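Local coordinates for monovalent Na+/H+ antiporter subunit A (Dietzia sp. DQ12-45-1b, PDB 7D3U), which probably serves as an antiporter subunit of the giant bacterial Mrp complex, which exchanges sodium ions for protons across the cell membrane, at residues V588-E593 with V700-G705; W603-L608 with M636-F641; G725-V730 with G813-G818. One frame throughout, in Å; residues are numbered along the deposited sequence.

Contact 1: residues V588-E593 with V700-G705. With LMT (dodecyl-beta-D-maltoside), chain C; LMT (dodecyl-beta-D-maltoside), chain D.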
loop_
_atom_site.group_PDB
_atom_site.type_symbol
_atom_site.label_atom_id
_atom_site.label_comp_id
_atom_site.label_asym_id
_atom_site.label_seq_id
_atom_site.Cartn_x
_atom_site.Cartn_y
_atom_site.Cartn_z
ATOM N N VAL B 588 26.960 7.500 13.519
ATOM C CA VAL B 588 26.595 8.114 14.789
ATOM C C VAL B 588 27.829 8.261 15.666
ATOM O O VAL B 588 28.583 7.302 15.865
ATOM C CB VAL B 588 25.514 7.290 15.506
ATOM C CG1 VAL B 588 25.130 7.950 16.814
ATOM C CG2 VAL B 588 24.301 7.137 14.620
ATOM N N ARG B 589 28.031 9.466 16.193
ATOM C CA ARG B 589 29.009 9.730 17.239
ATOM C C ARG B 589 28.252 10.199 18.472
ATOM O O ARG B 589 27.620 11.268 18.432
ATOM C CB ARG B 589 30.028 10.782 16.800
ATOM C CG ARG B 589 31.035 10.287 15.777
ATOM C CD ARG B 589 32.179 9.540 16.446
ATOM N NE ARG B 589 33.248 10.437 16.875
ATOM C CZ ARG B 589 33.351 10.948 18.097
ATOM N NH1 ARG B 589 32.447 10.652 19.020
ATOM N NH2 ARG B 589 34.358 11.755 18.398
ATOM N N PRO B 590 28.274 9.457 19.573
ATOM C CA PRO B 590 27.427 9.807 20.715
ATOM C C PRO B 590 28.031 10.902 21.577
ATOM O O PRO B 590 29.249 11.013 21.735
ATOM C CB PRO B 590 27.333 8.489 21.490
ATOM C CG PRO B 590 28.626 7.816 21.204
ATOM C CD PRO B 590 29.025 8.211 19.803
ATOM N N GLU B 591 27.147 11.718 22.139
ATOM C CA GLU B 591 27.533 12.763 23.070
ATOM C C GLU B 591 27.797 12.167 24.449
ATOM O O GLU B 591 27.401 11.035 24.731
ATOM C CB GLU B 591 26.436 13.820 23.145
ATOM C CG GLU B 591 26.398 14.756 21.951
ATOM C CD GLU B 591 25.387 15.873 22.118
ATOM O OE1 GLU B 591 24.174 15.578 22.153
ATOM O OE2 GLU B 591 25.804 17.046 22.216
ATOM N N PRO B 592 28.488 12.901 25.324
ATOM C CA PRO B 592 28.709 12.392 26.683
ATOM C C PRO B 592 27.396 12.182 27.421
ATOM O O PRO B 592 26.431 12.930 27.250
ATOM C CB PRO B 592 29.553 13.489 27.340
ATOM C CG PRO B 592 30.226 14.172 26.204
ATOM C CD PRO B 592 29.243 14.140 25.073
ATOM N N GLU B 593 27.374 11.145 28.253
ATOM C CA GLU B 593 26.165 10.759 28.959
ATOM C C GLU B 593 25.834 11.766 30.057
ATOM O O GLU B 593 26.708 12.449 30.599
ATOM C CB GLU B 593 26.329 9.361 29.556
ATOM C CG GLU B 593 25.064 8.525 29.557
ATOM C CD GLU B 593 25.345 7.059 29.296
ATOM O OE1 GLU B 593 26.532 6.671 29.308
ATOM O OE2 GLU B 593 24.385 6.296 29.072
ATOM N N VAL B 700 19.817 2.384 20.863
ATOM C CA VAL B 700 19.254 2.879 22.114
ATOM C C VAL B 700 20.342 3.260 23.113
ATOM O O VAL B 700 20.093 4.059 24.020
ATOM C CB VAL B 700 18.288 1.835 22.703
ATOM C CG1 VAL B 700 17.568 2.385 23.919
ATOM C CG2 VAL B 700 17.281 1.423 21.656
ATOM N N TRP B 701 21.554 2.728 22.965
ATOM C CA TRP B 701 22.621 3.106 23.882
ATOM C C TRP B 701 23.271 4.425 23.496
ATOM O O TRP B 701 23.747 5.154 24.372
ATOM C CB TRP B 701 23.684 2.011 23.938
ATOM C CG TRP B 701 24.831 2.349 24.829
ATOM C CD1 TRP B 701 24.875 2.234 26.184
ATOM C CD2 TRP B 701 26.103 2.869 24.429
ATOM N NE1 TRP B 701 26.097 2.643 26.655
ATOM C CE2 TRP B 701 26.869 3.039 25.597
ATOM C CE3 TRP B 701 26.668 3.205 23.196
ATOM C CZ2 TRP B 701 28.170 3.531 25.570
ATOM C CZ3 TRP B 701 27.961 3.693 23.171
ATOM C CH2 TRP B 701 28.698 3.852 24.350
ATOM N N ALA B 702 23.303 4.750 22.206
ATOM C CA ALA B 702 24.021 5.918 21.723
ATOM C C ALA B 702 23.107 7.083 21.373
ATOM O O ALA B 702 23.555 8.025 20.712
ATOM C CB ALA B 702 24.869 5.545 20.508
ATOM N N MET B 703 21.839 7.050 21.789
ATOM C CA MET B 703 20.914 8.096 21.371
ATOM C C MET B 703 19.944 8.564 22.451
ATOM O O MET B 703 19.083 9.401 22.155
ATOM C CB MET B 703 20.106 7.629 20.157
ATOM C CG MET B 703 20.872 7.641 18.852
ATOM S SD MET B 703 19.795 7.334 17.446
ATOM C CE MET B 703 21.002 7.151 16.141
ATOM N N THR B 704 20.035 8.069 23.683
ATOM C CA THR B 704 18.998 8.358 24.669
ATOM C C THR B 704 19.490 9.194 25.843
ATOM O O THR B 704 18.926 10.260 26.107
ATOM C CB THR B 704 18.382 7.047 25.166
ATOM O OG1 THR B 704 19.366 6.300 25.892
ATOM C CG2 THR B 704 17.862 6.230 23.994
ATOM N N GLY B 705 20.515 8.751 26.562
ATOM C CA GLY B 705 20.913 9.452 27.767
ATOM C C GLY B 705 21.952 10.526 27.535
ATOM O O GLY B 705 22.982 10.551 28.215
HETATM C C1 LMT C . 27.035 -0.396 23.307
HETATM C C2 LMT C . 25.887 -1.259 23.733
HETATM C C3 LMT C . 25.562 -2.411 22.844
HETATM C C4 LMT C . 24.297 -3.041 23.364
HETATM C C5 LMT C . 24.308 -4.504 23.090
HETATM C C6 LMT C . 22.935 -5.078 23.034
HETATM C C7 LMT C . 23.006 -6.563 23.225
HETATM C C8 LMT C . 21.944 -7.208 22.407
HETATM C C9 LMT C . 22.053 -8.695 22.331
HETATM C C10 LMT C . 21.457 -9.122 21.020
HETATM C C11 LMT C . 21.026 -10.552 21.054
HETATM C C12 LMT C . 22.144 -11.458 21.443
HETATM C C1 LMT D . 28.380 2.948 19.753
HETATM C C2 LMT D . 28.478 3.919 18.619
HETATM C C3 LMT D . 27.823 3.508 17.344
HETATM C C4 LMT D . 26.338 3.496 17.585
HETATM C C5 LMT D . 25.650 2.772 16.481
HETATM C C6 LMT D . 24.218 3.160 16.354
HETATM C C7 LMT D . 23.615 2.455 15.177
HETATM C C8 LMT D . 22.190 2.858 15.049
HETATM C C9 LMT D . 21.434 2.097 14.011
HETATM C C10 LMT D . 20.031 2.633 13.994
HETATM C C11 LMT D . 19.126 1.776 13.170
HETATM C C12 LMT D . 18.732 0.531 13.891
#
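Helix 571-587 and helix 682-701 both run out here, and the two segments that follow them meet mainly through apolar side chains. Trp701 lies at the end of the second helix, and its CG stands anti to the backbone N (chi1 178°). Its CB already touches the dodecyl chain of one detergent, the LMT of chain C, with C2 3.9 Å away. Further out, C1 of that molecule lies over one face of the indole, nearest CD2 at 3.6 Å. At the far rim, C1 of the LMT of chain D comes 3.5 Å from CZ3, at the ring edge. A broad flat ring suits such a place, since it offers alkyl chains both face and rim. Ala702 faces the partner segment, its CB meeting Pro590 CB at 4.0 Å, both small enough for the backbones to come close. Met703 starts to one side and brings only its tip across, an extended chain that crosses Val588 at about a right angle, its CE 3.6 Å from Val588 CG2. Beyond them, Glu593 CA makes a CH...O contact of 3.3 Å with Gly705 O, and Gly705 also hydrogen-bonds to the backbone of Val594. Arg706 bonds to Trp701 O and makes a cation-pi contact with the same indole. A tryptophan beside alkyl tails, with an arginine against its ring, where helices give way to loops, is typical of the interfacial belt of a membrane protein.

Contact 2: residues W603-L608 with M636-F641. With LMT (dodecyl-beta-D-maltoside), chain E; LMT (dodecyl-beta-D-maltoside), chain S.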
loop_
_atom_site.group_PDB
_atom_site.type_symbol
_atom_site.label_atom_id
_atom_site.label_comp_id
_atom_site.label_asym_id
_atom_site.label_seq_id
_atom_site.Cartn_x
_atom_site.Cartn_y
_atom_site.Cartn_z
ATOM N N TRP B 603 19.801 -4.759 36.633
ATOM C CA TRP B 603 20.312 -5.977 36.027
ATOM C C TRP B 603 19.441 -7.176 36.369
ATOM O O TRP B 603 19.384 -8.133 35.596
ATOM C CB TRP B 603 21.755 -6.207 36.464
ATOM C CG TRP B 603 22.653 -5.074 36.093
ATOM C CD1 TRP B 603 23.086 -4.072 36.906
ATOM C CD2 TRP B 603 23.216 -4.816 34.804
ATOM N NE1 TRP B 603 23.892 -3.209 36.206
ATOM C CE2 TRP B 603 23.986 -3.644 34.911
ATOM C CE3 TRP B 603 23.145 -5.465 33.569
ATOM C CZ2 TRP B 603 24.683 -3.109 33.834
ATOM C CZ3 TRP B 603 23.836 -4.933 32.501
ATOM C CH2 TRP B 603 24.595 -3.767 32.639
ATOM N N ILE B 604 18.725 -7.132 37.494
ATOM C CA ILE B 604 17.842 -8.242 37.836
ATOM C C ILE B 604 16.660 -8.304 36.876
ATOM O O ILE B 604 16.299 -9.382 36.384
ATOM C CB ILE B 604 17.404 -8.145 39.311
ATOM C CG1 ILE B 604 16.634 -6.852 39.596
ATOM C CG2 ILE B 604 18.610 -8.233 40.224
ATOM C CD1 ILE B 604 15.128 -7.010 39.615
ATOM N N VAL B 605 16.063 -7.155 36.552
ATOM C CA VAL B 605 14.952 -7.172 35.609
ATOM C C VAL B 605 15.467 -7.397 34.195
ATOM O O VAL B 605 14.786 -8.022 33.375
ATOM C CB VAL B 605 14.112 -5.885 35.724
ATOM C CG1 VAL B 605 14.984 -4.657 35.633
ATOM C CG2 VAL B 605 13.031 -5.853 34.659
ATOM N N VAL B 606 16.684 -6.941 33.890
ATOM C CA VAL B 606 17.275 -7.263 32.592
ATOM C C VAL B 606 17.463 -8.768 32.449
ATOM O O VAL B 606 17.169 -9.349 31.397
ATOM C CB VAL B 606 18.600 -6.503 32.403
ATOM C CG1 VAL B 606 19.488 -7.222 31.406
ATOM C CG2 VAL B 606 18.324 -5.092 31.938
ATOM N N VAL B 607 17.935 -9.429 33.509
ATOM C CA VAL B 607 18.142 -10.872 33.463
ATOM C C VAL B 607 16.811 -11.598 33.342
ATOM O O VAL B 607 16.684 -12.560 32.575
ATOM C CB VAL B 607 18.931 -11.335 34.702
ATOM C CG1 VAL B 607 18.645 -12.795 35.005
ATOM C CG2 VAL B 607 20.416 -11.117 34.490
ATOM N N LEU B 608 15.799 -11.154 34.088
ATOM C CA LEU B 608 14.490 -11.790 33.986
ATOM C C LEU B 608 13.896 -11.620 32.593
ATOM O O LEU B 608 13.292 -12.552 32.051
ATOM C CB LEU B 608 13.549 -11.230 35.048
ATOM C CG LEU B 608 13.806 -11.796 36.442
ATOM C CD1 LEU B 608 12.883 -11.156 37.449
ATOM C CD2 LEU B 608 13.629 -13.301 36.434
ATOM N N MET B 636 8.261 -6.534 31.699
ATOM C CA MET B 636 8.185 -5.196 31.126
ATOM C C MET B 636 7.422 -4.245 32.036
ATOM O O MET B 636 7.732 -3.052 32.082
ATOM C CB MET B 636 7.532 -5.252 29.749
ATOM C CG MET B 636 8.421 -5.848 28.681
ATOM S SD MET B 636 9.596 -4.643 28.056
ATOM C CE MET B 636 8.472 -3.383 27.475
ATOM N N ALA B 637 6.427 -4.748 32.767
ATOM C CA ALA B 637 5.766 -3.913 33.763
ATOM C C ALA B 637 6.725 -3.539 34.884
ATOM O O ALA B 637 6.757 -2.384 35.326
ATOM C CB ALA B 637 4.543 -4.631 34.321
ATOM N N LEU B 638 7.515 -4.504 35.358
ATOM C CA LEU B 638 8.549 -4.204 36.342
ATOM C C LEU B 638 9.575 -3.223 35.786
ATOM O O LEU B 638 10.086 -2.373 36.522
ATOM C CB LEU B 638 9.231 -5.496 36.789
ATOM C CG LEU B 638 10.429 -5.384 37.728
ATOM C CD1 LEU B 638 10.049 -4.638 38.989
ATOM C CD2 LEU B 638 10.961 -6.763 38.064
ATOM N N TRP B 639 9.877 -3.324 34.492
ATOM C CA TRP B 639 10.772 -2.373 33.845
ATOM C C TRP B 639 10.194 -0.966 33.884
ATOM O O TRP B 639 10.862 -0.017 34.309
ATOM C CB TRP B 639 11.020 -2.807 32.400
ATOM C CG TRP B 639 12.450 -3.039 32.038
ATOM C CD1 TRP B 639 12.944 -4.083 31.317
ATOM C CD2 TRP B 639 13.569 -2.198 32.341
ATOM N NE1 TRP B 639 14.300 -3.958 31.166
ATOM C CE2 TRP B 639 14.708 -2.808 31.785
ATOM C CE3 TRP B 639 13.720 -0.995 33.035
ATOM C CZ2 TRP B 639 15.977 -2.258 31.902
ATOM C CZ3 TRP B 639 14.978 -0.452 33.148
ATOM C CH2 TRP B 639 16.090 -1.081 32.583
ATOM N N PHE B 640 8.950 -0.814 33.429
ATOM C CA PHE B 640 8.309 0.496 33.419
ATOM C C PHE B 640 8.180 1.066 34.821
ATOM O O PHE B 640 8.239 2.287 35.001
ATOM C CB PHE B 640 6.932 0.406 32.766
ATOM C CG PHE B 640 6.975 0.150 31.293
ATOM C CD1 PHE B 640 7.955 0.719 30.508
ATOM C CD2 PHE B 640 6.030 -0.658 30.694
ATOM C CE1 PHE B 640 7.994 0.484 29.153
ATOM C CE2 PHE B 640 6.064 -0.895 29.340
ATOM C CZ PHE B 640 7.047 -0.323 28.569
ATOM N N PHE B 641 8.002 0.209 35.826
ATOM C CA PHE B 641 7.887 0.705 37.191
ATOM C C PHE B 641 9.245 1.064 37.780
ATOM O O PHE B 641 9.327 1.953 38.634
ATOM C CB PHE B 641 7.185 -0.325 38.071
ATOM C CG PHE B 641 7.124 0.060 39.515
ATOM C CD1 PHE B 641 6.496 1.226 39.906
ATOM C CD2 PHE B 641 7.696 -0.743 40.482
ATOM C CE1 PHE B 641 6.439 1.584 41.233
ATOM C CE2 PHE B 641 7.640 -0.390 41.810
ATOM C CZ PHE B 641 7.012 0.776 42.187
HETATM C C1 LMT E . 27.978 2.566 32.677
HETATM C C2 LMT E . 28.433 1.138 32.720
HETATM C C3 LMT E . 28.492 0.497 34.068
HETATM C C4 LMT E . 29.297 -0.768 33.930
HETATM C C5 LMT E . 29.342 -1.503 35.227
HETATM C C6 LMT E . 28.124 -2.336 35.444
HETATM C C7 LMT E . 28.510 -3.780 35.569
HETATM C C8 LMT E . 27.295 -4.574 35.896
HETATM C C9 LMT E . 27.453 -6.047 35.712
HETATM C C10 LMT E . 26.073 -6.643 35.688
HETATM C C11 LMT E . 26.106 -8.121 35.901
HETATM C C12 LMT E . 24.735 -8.709 35.893
HETATM C C1B LMT S . 24.114 4.704 39.851
HETATM C C2B LMT S . 24.778 6.097 39.910
HETATM C C3B LMT S . 24.996 6.541 41.369
HETATM C C4B LMT S . 23.681 6.417 42.169
HETATM C C5B LMT S . 23.206 4.968 42.013
HETATM C C6B LMT S . 21.950 4.734 42.844
HETATM O O1B LMT S . 25.042 3.732 40.213
HETATM O O2B LMT S . 25.974 6.002 39.250
HETATM O O3B LMT S . 25.538 7.796 41.445
HETATM O "O4'" LMT S . 23.894 6.688 43.499
HETATM O O5B LMT S . 22.981 4.634 40.665
HETATM O O6B LMT S . 21.803 3.395 43.106
HETATM C "C1'" LMT S . 25.831 -0.297 39.722
HETATM C "C2'" LMT S . 25.408 0.433 38.431
HETATM C "C3'" LMT S . 25.457 1.975 38.633
HETATM C "C4'" LMT S . 24.729 2.387 39.925
HETATM C "C5'" LMT S . 25.351 1.505 41.025
HETATM C "C6'" LMT S . 24.966 1.874 42.431
HETATM O "O1'" LMT S . 25.592 -1.636 39.622
HETATM O "O2'" LMT S . 26.288 0.093 37.435
HETATM O "O3'" LMT S . 24.911 2.617 37.561
HETATM O "O5'" LMT S . 25.033 0.166 40.791
HETATM O "O6'" LMT S . 25.697 1.051 43.249
HETATM C C1 LMT S . 26.026 -2.380 40.737
HETATM C C2 LMT S . 26.088 -3.797 40.257
HETATM C C3 LMT S . 24.799 -4.547 40.235
HETATM C C4 LMT S . 25.134 -6.012 40.173
HETATM C C5 LMT S . 24.046 -6.818 40.797
HETATM C C6 LMT S . 22.947 -7.118 39.836
HETATM C C7 LMT S . 23.101 -8.512 39.303
HETATM C C8 LMT S . 22.192 -9.418 40.057
HETATM C C9 LMT S . 22.013 -10.763 39.432
HETATM C C10 LMT S . 20.611 -11.209 39.730
HETATM C C11 LMT S . 20.342 -12.577 39.195
HETATM C C12 LMT S . 21.095 -13.620 39.946
#
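Met636 opens the segment turned from helix 603-608 and packs instead on Leu39 of subunit C, while Ala637 rests on Leu653 of its own chain. Leu638 is the first to reach across. With CG anti to the backbone N (chi1 175°), it sends CD2 to the flank of Val605, 4.0 Å from CB, and more loosely toward Ile604 CD1. Its flexible branched end suits this place, since one methyl can meet two beta-branched neighbours. Trp639 follows and carries most of the remaining contact. Val605 CG2, anti to its own backbone N, stands over the indole face in a CH-pi contact, 4.0 Å from the centroid of the five-membered ring and 20° off its normal. Further along, the indole lies beside Val606, its CZ2 3.7 Å from Val606 CG2, so the large ring spans two valines of successive positions. Phe640 and Phe641 look elsewhere, toward Val648, Gln652 and Ala649 of helix 646-667.

On the far flank of helix 603-608, Trp603 starts away from this pairing, and its indole lies against detergent. C10 of the LMT of chain E lies over the middle of its ring face, 3.5 Å from CD2, and C6 of the LMT of chain S comes 3.7 Å from its CB. An alanine at Trp603 would remove the indole and would probably loosen the seating of the chain E tail.

The two segments run nearly antiparallel (158°), their axes 9.8 Å apart. Helix 646-667 packs behind helix 622-642, subunit C covers Trp603, Trp639 and Phe640, and Leu45, Phe42 and Leu46 of subunit F close over Ile604, Leu608 and Leu638.

Contact 3: residues G725-V730 with G813-G818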
loop_
_atom_site.group_PDB
_atom_site.type_symbol
_atom_site.label_atom_id
_atom_site.label_comp_id
_atom_site.label_asym_id
_atom_site.label_seq_id
_atom_site.Cartn_x
_atom_site.Cartn_y
_atom_site.Cartn_z
ATOM N N GLY B 725 -4.920 21.561 36.853
ATOM C CA GLY B 725 -5.369 21.258 38.193
ATOM C C GLY B 725 -5.050 19.864 38.687
ATOM O O GLY B 725 -5.295 19.573 39.864
ATOM N N GLY B 726 -4.516 18.995 37.839
ATOM C CA GLY B 726 -4.163 17.635 38.222
ATOM C C GLY B 726 -2.655 17.478 38.300
ATOM O O GLY B 726 -1.917 18.121 37.549
ATOM N N ILE B 727 -2.204 16.618 39.214
ATOM C CA ILE B 727 -0.774 16.420 39.410
ATOM C C ILE B 727 -0.231 15.208 38.663
ATOM O O ILE B 727 0.991 15.087 38.510
ATOM C CB ILE B 727 -0.441 16.294 40.906
ATOM C CG1 ILE B 727 -1.069 15.029 41.486
ATOM C CG2 ILE B 727 -0.922 17.518 41.660
ATOM C CD1 ILE B 727 -0.773 14.825 42.953
ATOM N N ASN B 728 -1.095 14.312 38.196
ATOM C CA ASN B 728 -0.660 13.166 37.402
ATOM C C ASN B 728 -0.298 13.666 36.011
ATOM O O ASN B 728 -1.152 13.757 35.129
ATOM C CB ASN B 728 -1.757 12.109 37.347
ATOM C CG ASN B 728 -1.343 10.868 36.576
ATOM O OD1 ASN B 728 -0.246 10.794 36.027
ATOM N ND2 ASN B 728 -2.223 9.875 36.546
ATOM N N VAL B 729 0.984 13.977 35.811
ATOM C CA VAL B 729 1.420 14.599 34.566
ATOM C C VAL B 729 1.108 13.708 33.372
ATOM O O VAL B 729 0.712 14.194 32.308
ATOM C CB VAL B 729 2.918 14.938 34.641
ATOM C CG1 VAL B 729 3.348 15.688 33.401
ATOM C CG2 VAL B 729 3.203 15.754 35.884
ATOM N N VAL B 730 1.272 12.393 33.528
ATOM C CA VAL B 730 1.018 11.478 32.418
ATOM C C VAL B 730 -0.447 11.537 32.006
ATOM O O VAL B 730 -0.775 11.641 30.818
ATOM C CB VAL B 730 1.437 10.048 32.797
ATOM C CG1 VAL B 730 1.369 9.141 31.583
ATOM C CG2 VAL B 730 2.828 10.053 33.393
ATOM N N GLY B 813 -7.893 9.254 38.512
ATOM C CA GLY B 813 -6.897 9.255 37.455
ATOM C C GLY B 813 -6.177 10.570 37.261
ATOM O O GLY B 813 -5.117 10.593 36.627
ATOM N N HIS B 814 -6.717 11.664 37.790
ATOM C CA HIS B 814 -6.116 12.972 37.576
ATOM C C HIS B 814 -5.038 13.307 38.595
ATOM O O HIS B 814 -4.218 14.193 38.336
ATOM C CB HIS B 814 -7.193 14.059 37.603
ATOM C CG HIS B 814 -7.054 15.074 36.512
ATOM N ND1 HIS B 814 -7.041 14.733 35.177
ATOM C CD2 HIS B 814 -6.925 16.420 36.557
ATOM C CE1 HIS B 814 -6.910 15.826 34.447
ATOM N NE2 HIS B 814 -6.837 16.863 35.260
ATOM N N ASN B 815 -5.019 12.624 39.741
ATOM C CA ASN B 815 -4.021 12.867 40.776
ATOM C C ASN B 815 -3.403 11.569 41.282
ATOM O O ASN B 815 -2.819 11.549 42.369
ATOM C CB ASN B 815 -4.629 13.649 41.942
ATOM C CG ASN B 815 -5.315 14.923 41.496
ATOM O OD1 ASN B 815 -6.327 14.885 40.797
ATOM N ND2 ASN B 815 -4.766 16.062 41.898
ATOM N N ALA B 816 -3.514 10.489 40.516
ATOM C CA ALA B 816 -3.052 9.178 40.943
ATOM C C ALA B 816 -2.934 8.292 39.712
ATOM O O ALA B 816 -3.558 8.574 38.683
ATOM C CB ALA B 816 -4.013 8.562 41.971
ATOM N N PRO B 817 -2.140 7.225 39.779
ATOM C CA PRO B 817 -1.918 6.399 38.585
ATOM C C PRO B 817 -3.197 5.736 38.092
ATOM O O PRO B 817 -3.940 5.125 38.861
ATOM C CB PRO B 817 -0.894 5.362 39.060
ATOM C CG PRO B 817 -0.959 5.401 40.547
ATOM C CD PRO B 817 -1.264 6.815 40.887
ATOM N N GLY B 818 -3.445 5.872 36.791
ATOM C CA GLY B 818 -4.506 5.153 36.111
ATOM C C GLY B 818 -5.753 5.979 35.891
ATOM O O GLY B 818 -6.568 6.108 36.806
#
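Asn728 points at the loop 813-818, and the other side chains are arranged about it. Its CG stands anti to the backbone N (chi1 -178°), which carries the amide out to the opposing carbonyls. There ND2 donates to Gly813 O at 3.0 Å, with an angle of 141° at the hydrogen, and makes a weak bond to Ala816 O at 2.8 Å. The donor stands above the plane of the Gly813 carbonyl. The backbone joins in as well: Asn728 N gives a straighter bond to His814 O, 3.1 Å long at 162°. The side-chain NH2 thus serves two carbonyls, one of them weakly, a task suited to a donor with two hydrogens, and the backbone N serves a third, all in a loop that has no regular structure of its own.

The residues before it add packing. Ile727 crosses Asn815 at about a right angle, its CG1 lying 3.8 Å from Asn815 CB. The imidazole of His814 folds against the backbone instead, CD2 coming 3.4 Å from Gly726 CA. A side chain at that glycine would run into the ring, so the bare backbone suits the place. His814 ND1 has a weak hydrogen bond with Asn731 ND2, which ties the ring to helix 729-737. Leu54 of subunit C packs over Ile727 and Asn728.

While ND2 reaches across, Asn728 OD1 turns back to accept a weak hydrogen bond from Asn731 N. This is the classical asparagine N-cap: here one amide both caps the start of helix 729-737 and pins that start to the loop between helices 789-812 and 821-837.

All three contacts lie on the same side of the chain's centre, and none touches another. Contact 2 is nested along the sequence within the span closed by contact 1, their centres about 22 Å apart, whereas contact 3 follows both. Contact 2 is the fully buried, wholly apolar one, between two helices of the membrane. Contact 1 is partly buried, joining loops as they leave helices, and mixes apolar side chains with backbone oxygens. Contact 3 is mostly buried but has an exposed rim at Asn815, and is polar, held by amide and carbonyl groups at a helix start. Detergent tails line contacts 1 and 2, and subunit C neighbours all three, though no helix is shared among them.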